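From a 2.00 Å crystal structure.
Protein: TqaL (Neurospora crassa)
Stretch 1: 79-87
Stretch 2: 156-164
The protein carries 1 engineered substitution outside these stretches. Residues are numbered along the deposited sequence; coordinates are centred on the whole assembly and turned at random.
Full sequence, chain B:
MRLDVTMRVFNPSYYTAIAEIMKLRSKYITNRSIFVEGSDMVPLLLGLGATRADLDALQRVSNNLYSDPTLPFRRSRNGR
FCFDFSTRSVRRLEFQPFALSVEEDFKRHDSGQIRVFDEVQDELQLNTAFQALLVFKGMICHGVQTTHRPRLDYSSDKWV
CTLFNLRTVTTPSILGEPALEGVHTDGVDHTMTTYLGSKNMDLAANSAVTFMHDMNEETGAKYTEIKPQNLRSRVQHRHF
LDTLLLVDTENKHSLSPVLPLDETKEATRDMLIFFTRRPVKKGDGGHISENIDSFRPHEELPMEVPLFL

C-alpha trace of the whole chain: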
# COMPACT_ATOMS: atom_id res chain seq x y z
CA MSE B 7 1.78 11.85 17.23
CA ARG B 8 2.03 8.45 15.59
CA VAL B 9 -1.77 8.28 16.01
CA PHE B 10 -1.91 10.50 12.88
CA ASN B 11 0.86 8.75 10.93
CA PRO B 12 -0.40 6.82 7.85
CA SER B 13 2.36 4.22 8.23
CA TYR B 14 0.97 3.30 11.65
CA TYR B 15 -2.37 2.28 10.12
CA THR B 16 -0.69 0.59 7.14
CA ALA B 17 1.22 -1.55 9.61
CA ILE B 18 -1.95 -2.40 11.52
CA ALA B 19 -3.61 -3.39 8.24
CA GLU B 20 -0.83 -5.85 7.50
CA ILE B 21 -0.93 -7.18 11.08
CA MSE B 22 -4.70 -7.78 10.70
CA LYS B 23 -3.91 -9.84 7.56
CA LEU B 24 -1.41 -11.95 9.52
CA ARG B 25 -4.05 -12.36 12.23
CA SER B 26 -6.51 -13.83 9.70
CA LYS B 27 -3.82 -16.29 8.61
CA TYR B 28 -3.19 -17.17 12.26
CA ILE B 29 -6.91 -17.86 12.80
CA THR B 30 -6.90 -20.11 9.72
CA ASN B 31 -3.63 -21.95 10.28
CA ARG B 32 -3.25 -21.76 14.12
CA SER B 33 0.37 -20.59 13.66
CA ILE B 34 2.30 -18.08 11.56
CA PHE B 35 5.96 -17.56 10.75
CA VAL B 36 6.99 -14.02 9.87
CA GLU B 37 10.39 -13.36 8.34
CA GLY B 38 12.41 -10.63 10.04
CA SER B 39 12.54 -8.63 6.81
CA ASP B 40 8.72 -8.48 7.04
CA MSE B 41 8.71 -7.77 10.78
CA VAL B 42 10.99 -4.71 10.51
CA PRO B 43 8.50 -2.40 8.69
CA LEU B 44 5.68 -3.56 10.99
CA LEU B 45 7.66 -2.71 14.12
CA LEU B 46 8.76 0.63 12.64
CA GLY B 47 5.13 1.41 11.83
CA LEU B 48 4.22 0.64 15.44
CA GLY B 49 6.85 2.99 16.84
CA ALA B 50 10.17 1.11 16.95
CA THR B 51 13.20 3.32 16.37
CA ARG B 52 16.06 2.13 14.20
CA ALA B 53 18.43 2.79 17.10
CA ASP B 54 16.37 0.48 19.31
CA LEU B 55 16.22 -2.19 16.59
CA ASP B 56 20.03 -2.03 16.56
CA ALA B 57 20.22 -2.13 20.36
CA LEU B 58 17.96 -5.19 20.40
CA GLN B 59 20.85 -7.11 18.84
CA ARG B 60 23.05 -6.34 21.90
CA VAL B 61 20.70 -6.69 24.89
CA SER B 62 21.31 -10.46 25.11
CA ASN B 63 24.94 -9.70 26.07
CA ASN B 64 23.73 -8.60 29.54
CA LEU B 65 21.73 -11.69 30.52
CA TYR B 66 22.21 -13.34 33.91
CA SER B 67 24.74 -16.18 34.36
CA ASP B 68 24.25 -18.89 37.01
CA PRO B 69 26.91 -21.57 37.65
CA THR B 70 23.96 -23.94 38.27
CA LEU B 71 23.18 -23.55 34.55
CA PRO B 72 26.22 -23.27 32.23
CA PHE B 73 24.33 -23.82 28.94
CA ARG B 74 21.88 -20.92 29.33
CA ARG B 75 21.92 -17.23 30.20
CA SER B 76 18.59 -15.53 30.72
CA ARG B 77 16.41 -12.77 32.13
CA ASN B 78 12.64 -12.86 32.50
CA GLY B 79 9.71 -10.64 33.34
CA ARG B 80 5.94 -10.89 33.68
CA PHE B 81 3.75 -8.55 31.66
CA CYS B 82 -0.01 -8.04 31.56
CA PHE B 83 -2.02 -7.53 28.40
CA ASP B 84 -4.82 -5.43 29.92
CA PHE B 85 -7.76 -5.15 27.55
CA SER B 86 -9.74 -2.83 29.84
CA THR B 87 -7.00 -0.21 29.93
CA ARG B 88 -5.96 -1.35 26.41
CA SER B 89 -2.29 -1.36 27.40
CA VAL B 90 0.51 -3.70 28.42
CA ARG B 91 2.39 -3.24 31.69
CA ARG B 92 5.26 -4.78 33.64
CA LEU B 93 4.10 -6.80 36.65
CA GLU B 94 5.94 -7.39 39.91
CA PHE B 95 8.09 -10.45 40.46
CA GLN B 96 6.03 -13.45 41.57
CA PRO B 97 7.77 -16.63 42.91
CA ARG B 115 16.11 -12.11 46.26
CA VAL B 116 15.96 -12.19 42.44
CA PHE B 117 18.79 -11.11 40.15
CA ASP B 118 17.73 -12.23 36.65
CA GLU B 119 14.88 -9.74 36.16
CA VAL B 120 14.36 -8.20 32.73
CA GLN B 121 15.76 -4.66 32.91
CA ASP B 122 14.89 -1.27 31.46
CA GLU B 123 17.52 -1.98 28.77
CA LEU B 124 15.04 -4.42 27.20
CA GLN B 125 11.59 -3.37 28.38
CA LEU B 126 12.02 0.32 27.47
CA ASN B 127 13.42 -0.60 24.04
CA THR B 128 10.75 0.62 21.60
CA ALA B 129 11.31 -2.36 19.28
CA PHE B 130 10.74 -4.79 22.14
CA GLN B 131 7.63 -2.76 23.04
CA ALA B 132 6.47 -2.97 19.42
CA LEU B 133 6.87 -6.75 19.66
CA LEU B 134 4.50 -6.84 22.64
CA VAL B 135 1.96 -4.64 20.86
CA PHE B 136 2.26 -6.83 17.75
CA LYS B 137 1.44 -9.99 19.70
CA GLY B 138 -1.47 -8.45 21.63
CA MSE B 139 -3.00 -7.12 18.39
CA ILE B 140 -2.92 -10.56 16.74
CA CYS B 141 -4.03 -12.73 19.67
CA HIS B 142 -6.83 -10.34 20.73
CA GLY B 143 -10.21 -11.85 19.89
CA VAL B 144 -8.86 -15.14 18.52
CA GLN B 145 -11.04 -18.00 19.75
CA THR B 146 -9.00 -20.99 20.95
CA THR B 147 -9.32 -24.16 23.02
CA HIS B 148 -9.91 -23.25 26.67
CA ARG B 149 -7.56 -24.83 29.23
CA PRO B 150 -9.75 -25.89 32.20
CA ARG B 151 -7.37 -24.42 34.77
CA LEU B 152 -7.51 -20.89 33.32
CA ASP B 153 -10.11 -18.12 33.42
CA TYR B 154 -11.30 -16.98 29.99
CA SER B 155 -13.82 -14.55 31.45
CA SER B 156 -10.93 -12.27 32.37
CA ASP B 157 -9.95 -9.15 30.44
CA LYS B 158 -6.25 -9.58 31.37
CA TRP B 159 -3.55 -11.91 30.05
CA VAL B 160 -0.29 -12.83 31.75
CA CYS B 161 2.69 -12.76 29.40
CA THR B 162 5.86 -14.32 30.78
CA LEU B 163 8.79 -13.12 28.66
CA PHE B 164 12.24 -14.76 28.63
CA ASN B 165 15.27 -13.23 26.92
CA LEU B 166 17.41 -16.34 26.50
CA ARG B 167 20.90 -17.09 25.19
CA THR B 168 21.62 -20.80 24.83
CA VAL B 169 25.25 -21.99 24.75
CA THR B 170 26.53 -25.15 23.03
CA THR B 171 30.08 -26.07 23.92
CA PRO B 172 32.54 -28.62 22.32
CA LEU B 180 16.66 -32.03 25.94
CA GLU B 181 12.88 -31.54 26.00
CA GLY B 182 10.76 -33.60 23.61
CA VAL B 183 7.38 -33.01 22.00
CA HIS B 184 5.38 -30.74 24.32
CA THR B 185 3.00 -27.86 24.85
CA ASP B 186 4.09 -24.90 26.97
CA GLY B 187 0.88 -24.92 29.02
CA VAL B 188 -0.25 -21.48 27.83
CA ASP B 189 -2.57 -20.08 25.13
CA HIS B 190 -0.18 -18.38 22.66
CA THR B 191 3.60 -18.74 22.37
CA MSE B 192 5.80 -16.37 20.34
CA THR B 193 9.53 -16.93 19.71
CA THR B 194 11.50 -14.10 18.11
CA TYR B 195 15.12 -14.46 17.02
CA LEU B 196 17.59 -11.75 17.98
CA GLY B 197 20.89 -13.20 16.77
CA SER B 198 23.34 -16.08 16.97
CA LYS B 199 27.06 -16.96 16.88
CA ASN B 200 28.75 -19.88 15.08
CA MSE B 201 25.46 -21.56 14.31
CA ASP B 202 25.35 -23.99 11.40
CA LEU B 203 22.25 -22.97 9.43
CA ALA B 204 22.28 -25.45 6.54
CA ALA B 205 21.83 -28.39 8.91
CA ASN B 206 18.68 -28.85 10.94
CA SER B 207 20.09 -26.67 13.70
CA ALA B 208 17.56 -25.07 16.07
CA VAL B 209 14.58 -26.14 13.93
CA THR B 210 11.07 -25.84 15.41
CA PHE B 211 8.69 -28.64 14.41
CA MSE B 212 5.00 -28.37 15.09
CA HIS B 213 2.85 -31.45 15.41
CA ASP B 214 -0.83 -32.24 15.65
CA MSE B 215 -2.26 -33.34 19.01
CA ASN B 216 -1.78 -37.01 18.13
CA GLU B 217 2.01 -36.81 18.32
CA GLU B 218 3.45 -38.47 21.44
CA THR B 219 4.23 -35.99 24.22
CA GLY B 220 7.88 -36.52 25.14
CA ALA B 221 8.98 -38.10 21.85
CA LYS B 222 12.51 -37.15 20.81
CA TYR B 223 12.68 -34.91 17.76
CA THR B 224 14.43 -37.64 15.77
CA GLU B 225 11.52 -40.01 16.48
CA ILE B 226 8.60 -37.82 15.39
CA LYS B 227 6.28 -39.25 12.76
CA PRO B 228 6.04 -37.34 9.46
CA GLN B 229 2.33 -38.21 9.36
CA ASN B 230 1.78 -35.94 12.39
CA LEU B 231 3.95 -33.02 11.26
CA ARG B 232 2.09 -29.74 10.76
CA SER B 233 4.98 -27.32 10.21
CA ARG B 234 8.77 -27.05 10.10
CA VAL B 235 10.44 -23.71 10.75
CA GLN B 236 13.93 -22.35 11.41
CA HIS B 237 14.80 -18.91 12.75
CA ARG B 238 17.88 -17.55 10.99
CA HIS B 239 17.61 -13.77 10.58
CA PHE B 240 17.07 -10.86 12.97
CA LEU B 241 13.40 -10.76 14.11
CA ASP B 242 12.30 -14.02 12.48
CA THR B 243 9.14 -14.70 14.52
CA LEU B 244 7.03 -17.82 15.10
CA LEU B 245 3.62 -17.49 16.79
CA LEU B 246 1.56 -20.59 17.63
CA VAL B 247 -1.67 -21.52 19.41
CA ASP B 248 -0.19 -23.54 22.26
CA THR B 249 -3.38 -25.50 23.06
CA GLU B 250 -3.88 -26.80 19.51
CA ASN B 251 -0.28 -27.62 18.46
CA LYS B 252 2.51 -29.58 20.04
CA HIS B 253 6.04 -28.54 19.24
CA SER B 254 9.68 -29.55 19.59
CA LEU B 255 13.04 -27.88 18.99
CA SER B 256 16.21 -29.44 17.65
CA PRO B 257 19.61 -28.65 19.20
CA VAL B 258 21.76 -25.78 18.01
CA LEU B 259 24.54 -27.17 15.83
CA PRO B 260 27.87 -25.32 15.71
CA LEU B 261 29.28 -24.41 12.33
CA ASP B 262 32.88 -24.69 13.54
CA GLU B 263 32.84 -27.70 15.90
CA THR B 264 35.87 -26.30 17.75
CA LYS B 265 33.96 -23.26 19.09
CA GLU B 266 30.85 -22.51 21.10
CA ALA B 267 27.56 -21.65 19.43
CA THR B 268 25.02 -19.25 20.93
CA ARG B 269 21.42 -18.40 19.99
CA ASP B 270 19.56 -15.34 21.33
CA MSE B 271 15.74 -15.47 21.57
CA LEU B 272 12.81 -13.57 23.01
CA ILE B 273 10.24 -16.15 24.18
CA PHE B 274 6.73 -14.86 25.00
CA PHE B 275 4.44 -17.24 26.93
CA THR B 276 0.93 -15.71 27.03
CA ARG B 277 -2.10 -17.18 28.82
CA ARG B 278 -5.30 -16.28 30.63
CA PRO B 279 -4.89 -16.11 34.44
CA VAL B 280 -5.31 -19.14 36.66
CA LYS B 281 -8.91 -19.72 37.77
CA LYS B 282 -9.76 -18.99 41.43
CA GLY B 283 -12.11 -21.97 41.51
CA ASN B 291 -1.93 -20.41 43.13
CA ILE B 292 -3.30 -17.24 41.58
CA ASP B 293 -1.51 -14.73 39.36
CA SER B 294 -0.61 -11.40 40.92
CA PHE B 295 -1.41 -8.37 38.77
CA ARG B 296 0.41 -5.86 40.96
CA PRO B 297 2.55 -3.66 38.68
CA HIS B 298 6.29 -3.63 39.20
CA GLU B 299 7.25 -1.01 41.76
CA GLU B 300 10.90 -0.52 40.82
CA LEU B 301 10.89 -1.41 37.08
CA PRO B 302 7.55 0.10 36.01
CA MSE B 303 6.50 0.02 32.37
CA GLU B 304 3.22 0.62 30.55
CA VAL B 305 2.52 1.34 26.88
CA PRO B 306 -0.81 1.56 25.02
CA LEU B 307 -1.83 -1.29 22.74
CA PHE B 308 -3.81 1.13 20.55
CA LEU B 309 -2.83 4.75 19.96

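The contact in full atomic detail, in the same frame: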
# COMPACT_ATOMS: atom_id res chain seq x y z
N GLY B 79 10.63 -11.60 32.75
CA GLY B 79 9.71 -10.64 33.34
C GLY B 79 8.29 -11.00 32.98
O GLY B 79 8.02 -11.57 31.92
N ARG B 80 7.37 -10.68 33.89
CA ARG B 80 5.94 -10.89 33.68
C ARG B 80 5.33 -9.59 33.20
O ARG B 80 5.58 -8.53 33.78
CB ARG B 80 5.24 -11.35 34.96
CG ARG B 80 5.63 -12.73 35.46
CD ARG B 80 5.13 -12.94 36.90
NE ARG B 80 3.68 -12.94 36.96
CZ ARG B 80 2.93 -12.07 37.63
NH1 ARG B 80 3.46 -11.08 38.34
NH2 ARG B 80 1.62 -12.20 37.57
N PHE B 81 4.51 -9.68 32.16
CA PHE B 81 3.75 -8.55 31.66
C PHE B 81 2.27 -8.92 31.65
O PHE B 81 1.91 -10.09 31.69
CB PHE B 81 4.19 -8.14 30.25
CG PHE B 81 5.64 -7.73 30.18
CD1 PHE B 81 6.63 -8.68 30.02
CD2 PHE B 81 5.99 -6.39 30.28
CE1 PHE B 81 7.97 -8.30 29.96
CE2 PHE B 81 7.33 -6.01 30.22
CZ PHE B 81 8.31 -6.96 30.06
N CYS B 82 1.44 -7.89 31.62
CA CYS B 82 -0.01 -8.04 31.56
C CYS B 82 -0.52 -7.36 30.30
O CYS B 82 -0.29 -6.17 30.09
CB CYS B 82 -0.68 -7.43 32.80
SG CYS B 82 -2.48 -7.38 32.67
N PHE B 83 -1.19 -8.12 29.44
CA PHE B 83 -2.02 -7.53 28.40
C PHE B 83 -3.36 -7.19 29.04
O PHE B 83 -4.13 -8.09 29.39
CB PHE B 83 -2.18 -8.49 27.23
CG PHE B 83 -0.95 -8.63 26.36
CD1 PHE B 83 -0.53 -7.59 25.55
CD2 PHE B 83 -0.23 -9.82 26.34
CE1 PHE B 83 0.58 -7.74 24.73
CE2 PHE B 83 0.88 -9.97 25.53
CZ PHE B 83 1.29 -8.93 24.73
N ASP B 84 -3.63 -5.90 29.24
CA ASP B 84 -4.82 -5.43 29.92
C ASP B 84 -5.77 -4.86 28.87
O ASP B 84 -5.52 -3.78 28.32
CB ASP B 84 -4.46 -4.37 30.97
CG ASP B 84 -5.63 -4.02 31.88
OD1 ASP B 84 -6.79 -4.13 31.44
OD2 ASP B 84 -5.38 -3.64 33.05
N PHE B 85 -6.85 -5.57 28.61
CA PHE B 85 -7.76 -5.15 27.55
C PHE B 85 -8.90 -4.27 28.06
O PHE B 85 -9.77 -3.91 27.27
CB PHE B 85 -8.28 -6.37 26.80
CG PHE B 85 -7.29 -6.89 25.80
CD1 PHE B 85 -7.03 -6.18 24.64
CD2 PHE B 85 -6.58 -8.05 26.04
CE1 PHE B 85 -6.11 -6.63 23.72
CE2 PHE B 85 -5.64 -8.50 25.13
CZ PHE B 85 -5.41 -7.80 23.97
N SER B 86 -8.89 -3.91 29.34
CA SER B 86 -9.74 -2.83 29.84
C SER B 86 -9.05 -1.49 29.70
O SER B 86 -9.63 -0.53 29.20
CB SER B 86 -10.11 -3.08 31.30
OG SER B 86 -10.66 -4.36 31.46
N THR B 87 -7.80 -1.40 30.15
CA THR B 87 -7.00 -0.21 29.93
C THR B 87 -6.39 -0.17 28.53
O THR B 87 -5.81 0.85 28.16
CB THR B 87 -5.88 -0.12 30.97
OG1 THR B 87 -4.93 -1.17 30.76
CG2 THR B 87 -6.46 -0.24 32.39
N SER B 156 -11.71 -13.43 31.99
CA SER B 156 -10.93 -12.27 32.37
C SER B 156 -10.67 -11.37 31.16
O SER B 156 -10.74 -11.80 30.01
CB SER B 156 -9.61 -12.70 33.01
OG SER B 156 -8.63 -11.69 32.88
N ASP B 157 -10.38 -10.11 31.44
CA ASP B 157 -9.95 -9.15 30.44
C ASP B 157 -8.43 -8.91 30.46
O ASP B 157 -7.95 -7.97 29.81
CB ASP B 157 -10.68 -7.82 30.64
CG ASP B 157 -10.48 -7.26 32.05
OD1 ASP B 157 -9.70 -7.82 32.85
OD2 ASP B 157 -11.11 -6.23 32.36
N LYS B 158 -7.69 -9.72 31.20
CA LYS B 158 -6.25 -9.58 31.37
C LYS B 158 -5.57 -10.88 30.98
O LYS B 158 -6.07 -11.96 31.28
CB LYS B 158 -5.88 -9.25 32.83
CG LYS B 158 -6.18 -7.82 33.26
CD LYS B 158 -6.51 -7.75 34.75
CE LYS B 158 -7.08 -6.38 35.14
NZ LYS B 158 -8.23 -5.96 34.26
N TRP B 159 -4.42 -10.77 30.30
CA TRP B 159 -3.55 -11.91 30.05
C TRP B 159 -2.24 -11.71 30.80
O TRP B 159 -1.78 -10.58 30.98
CB TRP B 159 -3.22 -12.09 28.56
CG TRP B 159 -4.35 -12.17 27.57
CD1 TRP B 159 -5.15 -11.16 27.17
CD2 TRP B 159 -4.74 -13.32 26.81
NE1 TRP B 159 -6.05 -11.60 26.23
CE2 TRP B 159 -5.82 -12.93 25.99
CE3 TRP B 159 -4.31 -14.66 26.76
CZ2 TRP B 159 -6.47 -13.80 25.13
CZ3 TRP B 159 -4.95 -15.54 25.90
CH2 TRP B 159 -6.03 -15.10 25.10
N VAL B 160 -1.64 -12.82 31.21
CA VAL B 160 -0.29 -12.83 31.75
C VAL B 160 0.64 -13.24 30.63
O VAL B 160 0.43 -14.28 29.99
CB VAL B 160 -0.16 -13.81 32.93
CG1 VAL B 160 1.27 -13.76 33.50
CG2 VAL B 160 -1.20 -13.52 33.98
N CYS B 161 1.68 -12.44 30.39
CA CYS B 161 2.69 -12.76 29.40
C CYS B 161 4.02 -12.88 30.13
O CYS B 161 4.56 -11.88 30.62
CB CYS B 161 2.75 -11.70 28.31
SG CYS B 161 4.11 -11.98 27.14
N THR B 162 4.54 -14.10 30.21
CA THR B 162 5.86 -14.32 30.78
C THR B 162 6.88 -14.30 29.65
O THR B 162 6.81 -15.11 28.72
CB THR B 162 5.94 -15.64 31.55
OG1 THR B 162 4.83 -15.74 32.43
CG2 THR B 162 7.21 -15.67 32.39
N LEU B 163 7.81 -13.35 29.71
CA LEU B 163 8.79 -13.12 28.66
C LEU B 163 10.19 -13.52 29.14
O LEU B 163 10.66 -13.00 30.16
CB LEU B 163 8.78 -11.66 28.21
CG LEU B 163 9.79 -11.65 27.07
CD1 LEU B 163 9.22 -11.61 25.70
CD2 LEU B 163 10.91 -10.62 27.30
N PHE B 164 10.85 -14.40 28.40
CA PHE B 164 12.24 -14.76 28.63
C PHE B 164 13.12 -14.24 27.50
O PHE B 164 12.84 -14.49 26.32
CB PHE B 164 12.44 -16.27 28.74
CG PHE B 164 11.93 -16.86 30.01
CD1 PHE B 164 10.58 -17.07 30.19
CD2 PHE B 164 12.80 -17.23 31.02
CE1 PHE B 164 10.10 -17.63 31.37
CE2 PHE B 164 12.33 -17.78 32.20
CZ PHE B 164 10.97 -17.98 32.37

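Antiparallel strands alternate two kinds of cross-strand pair, one closed by two backbone hydrogen bonds and the next by none, and side chains alternate faces in step. The pairing of residues 79-84 with 158-164 in TqaL, whose strand axes run at 151° to each other, is a compact illustration.

Ser-156 lies beyond the reach of the partner but organises its own chain: its OG accepts a hydrogen bond from Lys-158 N (2.8 Å). Asp-157 then extends the ladder past the paired strands, as Phe-85 N donates to Asp-157 O at 2.9 Å. Asp-157 OD2 and Ser-86 OG are modelled 2.1 Å apart, too close to be interpreted.

Lys-158 pairs with Asp-84 at a non-hydrogen-bonded position, and here the side chains add a polar link. Lys-158 NZ forms a salt bridge with Asp-157 OD1 at 2.8 Å and a long one with Asp-84 OD1 at 3.7 Å. Asp-84 OD1 also accepts from the backbone, 3.0 Å from Ser-86 N and 3.2 Å from Thr-87 N, which ties the turn after the strand to the same carboxylate oxygen.

Trp-159 opposes Phe-83 through two hydrogen bonds: Trp-159 N to Phe-83 O is 2.8 Å and nearly straight, whereas Phe-83 N to Trp-159 O is 3.0 Å and more bent, at 134°. The same Trp-159 O receives a CA-H...O contact from Cys-82 CA at 3.1 Å, so one carbonyl serves two neighbouring residues. The indole also meets Phe-85, rim to rim with planes at 76°; Phe-85 CE2 comes within 3.4 Å of Trp-159 CD1, and neither ring covers the other's face.

At Val-160 the ladder skips a rung. Val-160 and Cys-82 have no backbone hydrogen bond between them, but Val-160 CA approaches Phe-81 O at 3.5 Å in another CA-H...O contact.

Cys-161 restores the doubly bonded pattern with Phe-81, each N...O distance being 2.7 Å. Its side chain shares a face with Phe-81 and Phe-83: Cys-161 CB packs 3.8 Å from Phe-83 CE2, while its SG lies obliquely to that ring, 5.3 Å from the centroid.

Thr-162 faces Arg-80 in the closest CA-CA pairing of the register, 4.5 Å, again without backbone hydrogen bonds. Leu-163 completes the alternation with Gly-79: Leu-163 N to Gly-79 O is 2.8 Å, and Gly-79 N to Leu-163 O is 2.9 Å. Gly-79 has no side chain; Leu-163 packs diagonally, its CB 3.9 Å from Phe-81 CE1. Phe-164 makes no contact with stretch 1.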